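Local coordinates for flavodoxin (Methanosarcina acetivorans C2A, PDB 5WID), which binds flavin mononucleotide and probably serves as an electron-transfer protein, at residues G12-M17 against A85-Y90; A96-A101 against V115-H120; V5-T10 against V32-F37. All coordinates share one frame; numbering follows the deposited sequence.

Contact 1 of 3, residues G12-M17 against A85-Y90; sequences GNTKAM and AAFGSY. With FMN (flavin mononucleotide), chain D.
The F87 ring presents its edge to the first turn of the helix: the carbonyl O of T14 lies near the ring plane, 3.7 Å from CE2 of F87, and T14 CG2 touches the same carbon, the two side chains crossing obliquely. Beside them CB of M17 packs 3.9 Å from CD2 of F87, neither squarely over the face nor at the edge. Y90, whose CB points away from the helix, has FMN O2 at the edge of its ring and near its plane. At G88 the helix comes close to bare backbone, with SD of M17 3.4 Å from C of G88; the bend at chi3 brings its CE near the carbonyl O of G88.

This is the phosphate end of the flavodoxin fold, where helix 13-27 starts over the C-terminal end of strand 83-90, the short axes crossing at 142°. N of T14 donates to FMN O1P at 2.7 Å, and N of N13 donates to O3P, so the helix N-terminus would probably favour the phosphate's negative charge electrostatically. T14 OG1, anti to its own carbonyl carbon (chi1 -55°), donates to O1P and accepts the N-H of S89, N to OG1 3.1 Å, with an N-H...O angle of 160°. On the ribityl chain, O4' accepts a hydrogen bond from ND2 of N13 at 2.9 Å and donates to OG of S89 at 2.7 Å.

Contact 2 of 3, residues A96-A101 against V115-H120; sequences APILIA and VLRILH
R117 leaves the strand toward the helix with CG in the crowded position between backbone N and carbonyl carbon (chi1 58°). Its CB touches CG of P97 at 3.9 Å, the two side chains crossing at about a right angle. From CG to NE the chain runs extended, and at the tip NH1 lies 3.9 Å from CG1 of I98, with CD1 slightly farther; the isoleucine meets the guanidinium obliquely. The same NH1 hydrogen-bonds the carbonyl O of G94, just before the helix, while the arginine also makes a cation-pi contact with Y90.

V115 makes the largest part of the contact. With CG1 anti to its backbone N (chi1 172°), that branch lies against the carbonyl O of P97 at 3.6 Å and reaches CB of P97 and CD1 of I98, while CG2 meets CB of A101 at 3.7 Å. These residues sit within the beta-alpha-beta unit of strand 83-90, helix 96-106 and strand 110-119, where helix and strand segments run nearly antiparallel at 168°.

No hydrogen bond joins the two segments: they meet mainly through aliphatic carbon, and the arginine's charge is probably accommodated by G94 and Y90 rather than by the helix side chains it touches.

Contact 3 of 3, residues V5-T10 against V32-F37; sequences VVYLST and VQVISF. With FMN (flavin mononucleotide), chain D; ACT (acetate ion), chain F.
Strands 2-8 and 31-36 run parallel in the beta-alpha-beta crossover that opens this flavodoxin fold, their short axes 19° apart. Four backbone bonds form the ladder: N of V5 gives to O of Q33 at 2.9 Å, I35 N to V5 O, Y7 N to I35 O (more bent, 142°), and F37 N to Y7 O. On one sheet face V5 CB packs against V34 CG2; on the other, V6 CG1 lies 3.7 Å from CB of F37.

With CG in the crowded position (chi1 62°), Y7 lays one face of its ring under CA of S36, a CH-pi contact with CA 4.0 Å from the ring centroid. CE1 of Y7 touches CG1 of V34 at 3.8 Å, and its OH donates to OXT of an acetate, probably from the crystallisation liquor, at 2.6 Å. An alanine here would remove the ring and would probably lose the CH-pi contact with S36 and the packing against V34. Farther out, helix 13-27 packs on Y7 through K15 and A18, and helix 64-76 on L8 and F37 through P65. L8 lies alongside F37, CD1 3.6 Å from CE1. S9 OG donates to FMN O1P, and T10 OG1 to O2P at 2.7 Å.

All three contacts converge on one sheet. Along the chain contacts 1 and 3 interlock, their segments alternating, because helix 13-27 follows strand 2-8 and precedes strand 31-36; contact 2 opens only after both have closed. Centres of contacts 1 and 2 are about 8 Å apart, and those of 1 and 3 about 9 Å; both pairs touch. Contacts 2 and 3 are about 14 Å apart between centres and do not meet. Contact 1 is thus the middle member, linked to contact 2 through neighbouring strands 83-90 and 110-119. Contacts 1 and 3 both supply hydrogen-bond donors to the FMN phosphate, while contact 2 reaches the cofactor through H120.

Contact 1 of 3, residues G12-M17 against A85-Y90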
loop_
_atom_site.group_PDB
_atom_site.type_symbol
_atom_site.label_atom_id
_atom_site.label_comp_id
_atom_site.label_asym_id
_atom_site.label_seq_id
_atom_site.Cartn_x
_atom_site.Cartn_y
_atom_site.Cartn_z
ATOM N N GLY A 12 9.630 -11.339 1.757
ATOM C CA GLY A 12 8.330 -11.825 1.333
ATOM C C GLY A 12 7.162 -11.450 2.226
ATOM O O GLY A 12 6.010 -11.671 1.828
ATOM N N ASN A 13 7.396 -10.874 3.403
ATOM C CA ASN A 13 6.282 -10.684 4.332
ATOM C C ASN A 13 5.356 -9.560 3.873
ATOM O O ASN A 13 4.132 -9.734 3.822
ATOM C CB ASN A 13 6.818 -10.425 5.742
ATOM C CG ASN A 13 7.496 -11.659 6.338
ATOM O OD1 ASN A 13 7.177 -12.809 5.971
ATOM N ND2 ASN A 13 8.441 -11.432 7.250
ATOM N N THR A 14 5.919 -8.397 3.533
ATOM C CA THR A 14 5.096 -7.316 2.989
ATOM C C THR A 14 4.499 -7.700 1.644
ATOM O O THR A 14 3.376 -7.292 1.320
ATOM C CB THR A 14 5.930 -6.033 2.887
ATOM O OG1 THR A 14 6.474 -5.751 4.189
ATOM C CG2 THR A 14 5.102 -4.825 2.402
ATOM N N LYS A 15 5.223 -8.493 0.854
ATOM C CA LYS A 15 4.649 -8.984 -0.396
ATOM C C LYS A 15 3.411 -9.834 -0.132
ATOM O O LYS A 15 2.388 -9.688 -0.812
ATOM C CB LYS A 15 5.690 -9.789 -1.179
ATOM C CG LYS A 15 5.163 -10.413 -2.488
ATOM C CD LYS A 15 6.303 -11.130 -3.252
ATOM C CE LYS A 15 5.830 -11.642 -4.612
ATOM N NZ LYS A 15 4.807 -12.711 -4.435
ATOM N N ALA A 16 3.487 -10.732 0.855
ATOM C CA ALA A 16 2.328 -11.547 1.200
ATOM C C ALA A 16 1.151 -10.673 1.616
ATOM O O ALA A 16 0.003 -10.947 1.246
ATOM C CB ALA A 16 2.694 -12.530 2.317
ATOM N N MET A 17 1.414 -9.621 2.394
ATOM C CA MET A 17 0.351 -8.690 2.771
ATOM C C MET A 17 -0.266 -8.052 1.539
ATOM O O MET A 17 -1.491 -7.962 1.416
ATOM C CB MET A 17 0.902 -7.595 3.692
ATOM C CG MET A 17 1.381 -8.119 5.032
ATOM S SD MET A 17 2.053 -6.784 6.047
ATOM C CE MET A 17 0.585 -5.800 6.411
ATOM N N ALA A 85 -3.623 4.096 0.953
ATOM C CA ALA A 85 -3.570 3.155 2.066
ATOM C C ALA A 85 -2.111 2.795 2.306
ATOM O O ALA A 85 -1.303 2.783 1.375
ATOM C CB ALA A 85 -4.404 1.892 1.796
ATOM N N ALA A 86 -1.774 2.492 3.559
ATOM C CA ALA A 86 -0.389 2.255 3.942
ATOM C C ALA A 86 -0.300 0.967 4.745
ATOM O O ALA A 86 -1.165 0.706 5.588
ATOM C CB ALA A 86 0.158 3.443 4.769
ATOM N N PHE A 87 0.750 0.169 4.502
ATOM C CA PHE A 87 0.871 -1.113 5.189
ATOM C C PHE A 87 2.325 -1.567 5.224
ATOM O O PHE A 87 3.200 -0.982 4.582
ATOM C CB PHE A 87 -0.008 -2.198 4.536
ATOM C CG PHE A 87 0.420 -2.581 3.130
ATOM C CD1 PHE A 87 0.049 -1.801 2.050
ATOM C CD2 PHE A 87 1.150 -3.745 2.901
ATOM C CE1 PHE A 87 0.428 -2.139 0.743
ATOM C CE2 PHE A 87 1.533 -4.108 1.609
ATOM C CZ PHE A 87 1.175 -3.305 0.524
ATOM N N GLY A 88 2.572 -2.638 5.988
ATOM C CA GLY A 88 3.892 -3.258 5.968
ATOM C C GLY A 88 4.130 -4.254 7.084
ATOM O O GLY A 88 3.411 -4.256 8.083
ATOM N N SER A 89 5.149 -5.094 6.940
ATOM C CA SER A 89 5.550 -6.033 7.981
ATOM C C SER A 89 6.741 -5.460 8.738
ATOM O O SER A 89 7.518 -4.677 8.192
ATOM C CB SER A 89 5.906 -7.391 7.366
ATOM O OG SER A 89 6.361 -8.322 8.333
ATOM N N TYR A 90 6.878 -5.838 10.005
ATOM C CA TYR A 90 7.938 -5.265 10.827
ATOM C C TYR A 90 8.324 -6.242 11.924
ATOM O O TYR A 90 7.645 -7.239 12.157
ATOM C CB TYR A 90 7.509 -3.916 11.420
ATOM C CG TYR A 90 6.489 -4.005 12.545
ATOM C CD1 TYR A 90 5.161 -4.356 12.291
ATOM C CD2 TYR A 90 6.858 -3.729 13.859
ATOM C CE1 TYR A 90 4.231 -4.425 13.324
ATOM C CE2 TYR A 90 5.928 -3.773 14.896
ATOM C CZ TYR A 90 4.626 -4.132 14.624
ATOM O OH TYR A 90 3.710 -4.197 15.656
HETATM N N1 FMN D . 11.790 -4.151 12.199
HETATM C C2 FMN D . 11.398 -3.036 12.900
HETATM O O2 FMN D . 10.254 -2.977 13.360
HETATM N N3 FMN D . 12.280 -1.986 13.090
HETATM C C4 FMN D . 13.550 -2.026 12.574
HETATM O O4 FMN D . 14.301 -1.057 12.760
HETATM C C4A FMN D . 13.953 -3.165 11.871
HETATM N N5 FMN D . 15.227 -3.258 11.352
HETATM C C5A FMN D . 15.614 -4.390 10.661
HETATM C C6 FMN D . 16.911 -4.460 10.156
HETATM C C7 FMN D . 17.316 -5.587 9.457
HETATM C C7M FMN D . 18.722 -5.638 8.917
HETATM C C8 FMN D . 16.437 -6.652 9.273
HETATM C C8M FMN D . 16.870 -7.881 8.522
HETATM C C9 FMN D . 15.136 -6.587 9.784
HETATM C C9A FMN D . 14.731 -5.452 10.478
HETATM N N10 FMN D . 13.445 -5.362 10.988
HETATM C C10 FMN D . 13.065 -4.231 11.688
HETATM C "C1'" FMN D . 12.479 -6.491 10.829
HETATM C "C2'" FMN D . 11.757 -6.514 9.483
HETATM O "O2'" FMN D . 10.967 -5.357 9.267
HETATM C "C3'" FMN D . 10.853 -7.743 9.503
HETATM O "O3'" FMN D . 11.665 -8.904 9.473
HETATM C "C4'" FMN D . 9.826 -7.787 8.368
HETATM O "O4'" FMN D . 8.978 -8.893 8.611
HETATM C "C5'" FMN D . 10.454 -7.904 6.977
HETATM O "O5'" FMN D . 9.398 -7.835 6.033
HETATM P P FMN D . 9.696 -8.018 4.466
HETATM O O1P FMN D . 8.472 -7.521 3.737
HETATM O O2P FMN D . 10.900 -7.169 4.109
HETATM O O3P FMN D . 9.948 -9.476 4.199
#

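Contact 2 of 3, residues A96-A101 against V115-H120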
loop_
_atom_site.group_PDB
_atom_site.type_symbol
_atom_site.label_atom_id
_atom_site.label_comp_id
_atom_site.label_asym_id
_atom_site.label_seq_id
_atom_site.Cartn_x
_atom_site.Cartn_y
_atom_site.Cartn_z
ATOM N N ALA A 96 7.645 2.122 9.448
ATOM C CA ALA A 96 7.540 2.386 8.011
ATOM C C ALA A 96 6.114 2.662 7.552
ATOM O O ALA A 96 5.911 3.639 6.806
ATOM C CB ALA A 96 8.175 1.242 7.202
ATOM N N PRO A 97 5.096 1.875 7.925
ATOM C CA PRO A 97 3.748 2.186 7.414
ATOM C C PRO A 97 3.215 3.503 7.943
ATOM O O PRO A 97 2.443 4.166 7.233
ATOM C CB PRO A 97 2.905 0.982 7.878
ATOM C CG PRO A 97 3.924 -0.132 8.041
ATOM C CD PRO A 97 5.104 0.599 8.656
ATOM N N ILE A 98 3.616 3.907 9.156
ATOM C CA ILE A 98 3.229 5.216 9.681
ATOM C C ILE A 98 3.828 6.316 8.821
ATOM O O ILE A 98 3.157 7.293 8.462
ATOM C CB ILE A 98 3.691 5.377 11.143
ATOM C CG1 ILE A 98 3.422 4.112 11.948
ATOM C CG2 ILE A 98 3.047 6.616 11.772
ATOM C CD1 ILE A 98 1.998 3.779 12.030
ATOM N N LEU A 99 5.122 6.179 8.509
ATOM C CA LEU A 99 5.818 7.171 7.696
ATOM C C LEU A 99 5.256 7.233 6.284
ATOM O O LEU A 99 5.169 8.314 5.692
ATOM C CB LEU A 99 7.310 6.845 7.669
ATOM C CG LEU A 99 7.919 6.950 9.065
ATOM C CD1 LEU A 99 9.344 6.385 9.067
ATOM C CD2 LEU A 99 7.906 8.407 9.552
ATOM N N ILE A 100 4.888 6.082 5.723
ATOM C CA ILE A 100 4.255 6.061 4.407
ATOM C C ILE A 100 2.952 6.847 4.441
ATOM O O ILE A 100 2.690 7.688 3.576
ATOM C CB ILE A 100 4.021 4.607 3.954
ATOM C CG1 ILE A 100 5.369 3.936 3.662
ATOM C CG2 ILE A 100 3.063 4.568 2.746
ATOM C CD1 ILE A 100 5.237 2.451 3.383
ATOM N N ALA A 101 2.107 6.569 5.437
ATOM C CA ALA A 101 0.839 7.285 5.562
ATOM C C ALA A 101 1.056 8.787 5.680
ATOM O O ALA A 101 0.339 9.576 5.054
ATOM C CB ALA A 101 0.066 6.769 6.773
ATOM N N VAL A 115 -4.195 2.169 8.853
ATOM C CA VAL A 115 -2.800 1.912 8.504
ATOM C C VAL A 115 -2.433 0.572 9.126
ATOM O O VAL A 115 -2.582 0.381 10.337
ATOM C CB VAL A 115 -1.905 3.048 9.015
ATOM C CG1 VAL A 115 -0.411 2.716 8.847
ATOM C CG2 VAL A 115 -2.269 4.361 8.321
ATOM N N LEU A 116 -1.985 -0.379 8.303
ATOM C CA LEU A 116 -1.931 -1.782 8.706
ATOM C C LEU A 116 -0.490 -2.270 8.781
ATOM O O LEU A 116 0.169 -2.415 7.754
ATOM C CB LEU A 116 -2.732 -2.649 7.730
ATOM C CG LEU A 116 -2.781 -4.146 8.065
ATOM C CD1 LEU A 116 -3.337 -4.398 9.473
ATOM C CD2 LEU A 116 -3.612 -4.887 7.012
ATOM N N ARG A 117 -0.007 -2.566 9.986
ATOM C CA ARG A 117 1.300 -3.194 10.129
ATOM C C ARG A 117 1.141 -4.530 10.846
ATOM O O ARG A 117 0.259 -4.702 11.692
ATOM C CB ARG A 117 2.293 -2.283 10.874
ATOM C CG ARG A 117 1.839 -1.877 12.234
ATOM C CD ARG A 117 2.844 -0.942 12.915
ATOM N NE ARG A 117 2.364 -0.594 14.246
ATOM C CZ ARG A 117 2.844 0.400 14.976
ATOM N NH1 ARG A 117 3.840 1.159 14.510
ATOM N NH2 ARG A 117 2.326 0.640 16.173
ATOM N N ILE A 118 1.988 -5.489 10.483
ATOM C CA ILE A 118 1.881 -6.863 10.967
ATOM C C ILE A 118 3.267 -7.366 11.342
ATOM O O ILE A 118 4.188 -7.316 10.523
ATOM C CB ILE A 118 1.268 -7.793 9.903
ATOM C CG1 ILE A 118 -0.175 -7.379 9.591
ATOM C CG2 ILE A 118 1.283 -9.251 10.394
ATOM C CD1 ILE A 118 -1.136 -7.744 10.692
ATOM N N LEU A 119 3.400 -7.903 12.555
ATOM C CA LEU A 119 4.679 -8.440 13.007
ATOM C C LEU A 119 5.073 -9.704 12.247
ATOM O O LEU A 119 4.273 -10.634 12.106
ATOM C CB LEU A 119 4.612 -8.746 14.507
ATOM C CG LEU A 119 4.775 -7.559 15.445
ATOM C CD1 LEU A 119 4.218 -7.928 16.810
ATOM C CD2 LEU A 119 6.250 -7.177 15.543
ATOM N N HIS A 120 6.312 -9.732 11.765
ATOM C CA HIS A 120 6.987 -10.933 11.229
ATOM C C HIS A 120 6.156 -11.522 10.082
ATOM O O HIS A 120 5.587 -10.780 9.266
ATOM C CB HIS A 120 7.261 -11.908 12.359
ATOM C CG HIS A 120 7.941 -11.296 13.539
ATOM N ND1 HIS A 120 9.144 -10.630 13.440
ATOM C CD2 HIS A 120 7.589 -11.249 14.846
ATOM C CE1 HIS A 120 9.506 -10.204 14.638
ATOM N NE2 HIS A 120 8.578 -10.561 15.507
#

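Contact 3 of 3, residues V5-T10 against V32-F37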
loop_
_atom_site.group_PDB
_atom_site.type_symbol
_atom_site.label_atom_id
_atom_site.label_comp_id
_atom_site.label_asym_id
_atom_site.label_seq_id
_atom_site.Cartn_x
_atom_site.Cartn_y
_atom_site.Cartn_z
ATOM N N VAL A 5 -1.676 -1.814 -5.752
ATOM C CA VAL A 5 -1.054 -2.142 -4.468
ATOM C C VAL A 5 0.438 -2.297 -4.743
ATOM O O VAL A 5 0.852 -3.255 -5.408
ATOM C CB VAL A 5 -1.633 -3.417 -3.842
ATOM C CG1 VAL A 5 -1.004 -3.651 -2.459
ATOM C CG2 VAL A 5 -3.180 -3.364 -3.768
ATOM N N VAL A 6 1.238 -1.344 -4.262
ATOM C CA VAL A 6 2.666 -1.251 -4.568
ATOM C C VAL A 6 3.438 -1.577 -3.300
ATOM O O VAL A 6 3.095 -1.067 -2.231
ATOM C CB VAL A 6 3.043 0.164 -5.051
ATOM C CG1 VAL A 6 4.553 0.237 -5.391
ATOM C CG2 VAL A 6 2.175 0.589 -6.220
ATOM N N TYR A 7 4.502 -2.377 -3.414
ATOM C CA TYR A 7 5.189 -2.805 -2.193
ATOM C C TYR A 7 6.694 -2.941 -2.408
ATOM O O TYR A 7 7.185 -3.126 -3.528
ATOM C CB TYR A 7 4.623 -4.143 -1.666
ATOM C CG TYR A 7 4.809 -5.264 -2.651
ATOM C CD1 TYR A 7 3.880 -5.491 -3.663
ATOM C CD2 TYR A 7 5.945 -6.068 -2.607
ATOM C CE1 TYR A 7 4.072 -6.499 -4.595
ATOM C CE2 TYR A 7 6.148 -7.075 -3.539
ATOM C CZ TYR A 7 5.206 -7.285 -4.531
ATOM O OH TYR A 7 5.392 -8.288 -5.461
ATOM N N LEU A 8 7.416 -2.841 -1.292
ATOM C CA LEU A 8 8.807 -3.259 -1.177
ATOM C C LEU A 8 8.860 -4.371 -0.145
ATOM O O LEU A 8 8.296 -4.229 0.946
ATOM C CB LEU A 8 9.717 -2.105 -0.738
ATOM C CG LEU A 8 11.221 -2.418 -0.708
ATOM C CD1 LEU A 8 12.054 -1.162 -1.025
ATOM C CD2 LEU A 8 11.633 -2.988 0.659
ATOM N N SER A 9 9.577 -5.454 -0.458
ATOM C CA SER A 9 9.682 -6.560 0.483
ATOM C C SER A 9 11.052 -7.201 0.352
ATOM O O SER A 9 11.501 -7.441 -0.771
ATOM C CB SER A 9 8.571 -7.593 0.215
ATOM O OG SER A 9 8.564 -8.607 1.206
ATOM N N THR A 10 11.700 -7.487 1.489
ATOM C CA THR A 10 13.035 -8.088 1.482
ATOM C C THR A 10 13.024 -9.598 1.678
ATOM O O THR A 10 13.952 -10.282 1.226
ATOM C CB THR A 10 13.930 -7.461 2.571
ATOM O OG1 THR A 10 13.461 -7.822 3.877
ATOM C CG2 THR A 10 13.956 -5.928 2.444
ATOM N N VAL A 32 -7.475 -4.470 -10.087
ATOM C CA VAL A 32 -6.328 -4.228 -9.218
ATOM C C VAL A 32 -5.092 -4.861 -9.832
ATOM O O VAL A 32 -5.163 -5.883 -10.521
ATOM C CB VAL A 32 -6.584 -4.762 -7.786
ATOM C CG1 VAL A 32 -6.782 -6.259 -7.802
ATOM C CG2 VAL A 32 -5.440 -4.384 -6.846
ATOM N N GLN A 33 -3.950 -4.237 -9.598
ATOM C CA GLN A 33 -2.688 -4.912 -9.840
ATOM C C GLN A 33 -1.827 -4.778 -8.598
ATOM O O GLN A 33 -1.790 -3.722 -7.961
ATOM C CB GLN A 33 -1.989 -4.394 -11.117
ATOM C CG GLN A 33 -0.939 -3.328 -10.996
ATOM C CD GLN A 33 -0.570 -2.769 -12.370
ATOM O OE1 GLN A 33 -1.146 -1.778 -12.826
ATOM N NE2 GLN A 33 0.375 -3.421 -13.043
ATOM N N VAL A 34 -1.210 -5.889 -8.217
ATOM C CA VAL A 34 -0.308 -5.959 -7.077
ATOM C C VAL A 34 1.086 -6.049 -7.663
ATOM O O VAL A 34 1.373 -6.971 -8.441
ATOM C CB VAL A 34 -0.623 -7.169 -6.183
ATOM C CG1 VAL A 34 0.386 -7.267 -5.038
ATOM C CG2 VAL A 34 -2.061 -7.065 -5.663
ATOM N N ILE A 35 1.936 -5.083 -7.345
ATOM C CA ILE A 35 3.173 -4.934 -8.104
ATOM C C ILE A 35 4.267 -4.369 -7.210
ATOM O O ILE A 35 4.037 -3.474 -6.390
ATOM C CB ILE A 35 2.931 -4.063 -9.358
ATOM C CG1 ILE A 35 4.166 -4.029 -10.255
ATOM C CG2 ILE A 35 2.447 -2.672 -8.980
ATOM C CD1 ILE A 35 3.847 -3.542 -11.661
ATOM N N SER A 36 5.467 -4.911 -7.373
ATOM C CA SER A 36 6.623 -4.372 -6.682
ATOM C C SER A 36 6.916 -2.946 -7.154
ATOM O O SER A 36 6.742 -2.606 -8.332
ATOM C CB SER A 36 7.812 -5.305 -6.925
ATOM O OG SER A 36 9.038 -4.660 -6.693
ATOM N N PHE A 37 7.349 -2.093 -6.217
ATOM C CA PHE A 37 7.672 -0.705 -6.555
ATOM C C PHE A 37 8.651 -0.612 -7.719
ATOM O O PHE A 37 8.620 0.356 -8.488
ATOM C CB PHE A 37 8.283 0.016 -5.343
ATOM C CG PHE A 37 9.745 -0.302 -5.150
ATOM C CD1 PHE A 37 10.128 -1.516 -4.603
ATOM C CD2 PHE A 37 10.731 0.567 -5.603
ATOM C CE1 PHE A 37 11.480 -1.854 -4.485
ATOM C CE2 PHE A 37 12.076 0.240 -5.482
ATOM C CZ PHE A 37 12.447 -0.973 -4.911
HETATM N N1 FMN D . 11.790 -4.151 12.199
HETATM C C2 FMN D . 11.398 -3.036 12.900
HETATM O O2 FMN D . 10.254 -2.977 13.360
HETATM N N3 FMN D . 12.280 -1.986 13.090
HETATM C C4 FMN D . 13.550 -2.026 12.574
HETATM O O4 FMN D . 14.301 -1.057 12.760
HETATM C C4A FMN D . 13.953 -3.165 11.871
HETATM N N5 FMN D . 15.227 -3.258 11.352
HETATM C C5A FMN D . 15.614 -4.390 10.661
HETATM C C6 FMN D . 16.911 -4.460 10.156
HETATM C C7 FMN D . 17.316 -5.587 9.457
HETATM C C7M FMN D . 18.722 -5.638 8.917
HETATM C C8 FMN D . 16.437 -6.652 9.273
HETATM C C8M FMN D . 16.870 -7.881 8.522
HETATM C C9 FMN D . 15.136 -6.587 9.784
HETATM C C9A FMN D . 14.731 -5.452 10.478
HETATM N N10 FMN D . 13.445 -5.362 10.988
HETATM C C10 FMN D . 13.065 -4.231 11.688
HETATM C "C1'" FMN D . 12.479 -6.491 10.829
HETATM C "C2'" FMN D . 11.757 -6.514 9.483
HETATM O "O2'" FMN D . 10.967 -5.357 9.267
HETATM C "C3'" FMN D . 10.853 -7.743 9.503
HETATM O "O3'" FMN D . 11.665 -8.904 9.473
HETATM C "C4'" FMN D . 9.826 -7.787 8.368
HETATM O "O4'" FMN D . 8.978 -8.893 8.611
HETATM C "C5'" FMN D . 10.454 -7.904 6.977
HETATM O "O5'" FMN D . 9.398 -7.835 6.033
HETATM P P FMN D . 9.696 -8.018 4.466
HETATM O O1P FMN D . 8.472 -7.521 3.737
HETATM O O2P FMN D . 10.900 -7.169 4.109
HETATM O O3P FMN D . 9.948 -9.476 4.199
HETATM C C ACT F . 8.291 -9.172 -6.891
HETATM O O ACT F . 9.527 -9.004 -7.068
HETATM O OXT ACT F . 7.826 -9.014 -5.729
HETATM C CH3 ACT F . 7.407 -9.565 -8.019
HETATM O O HOH W 1 9.440 -5.438 -3.603
#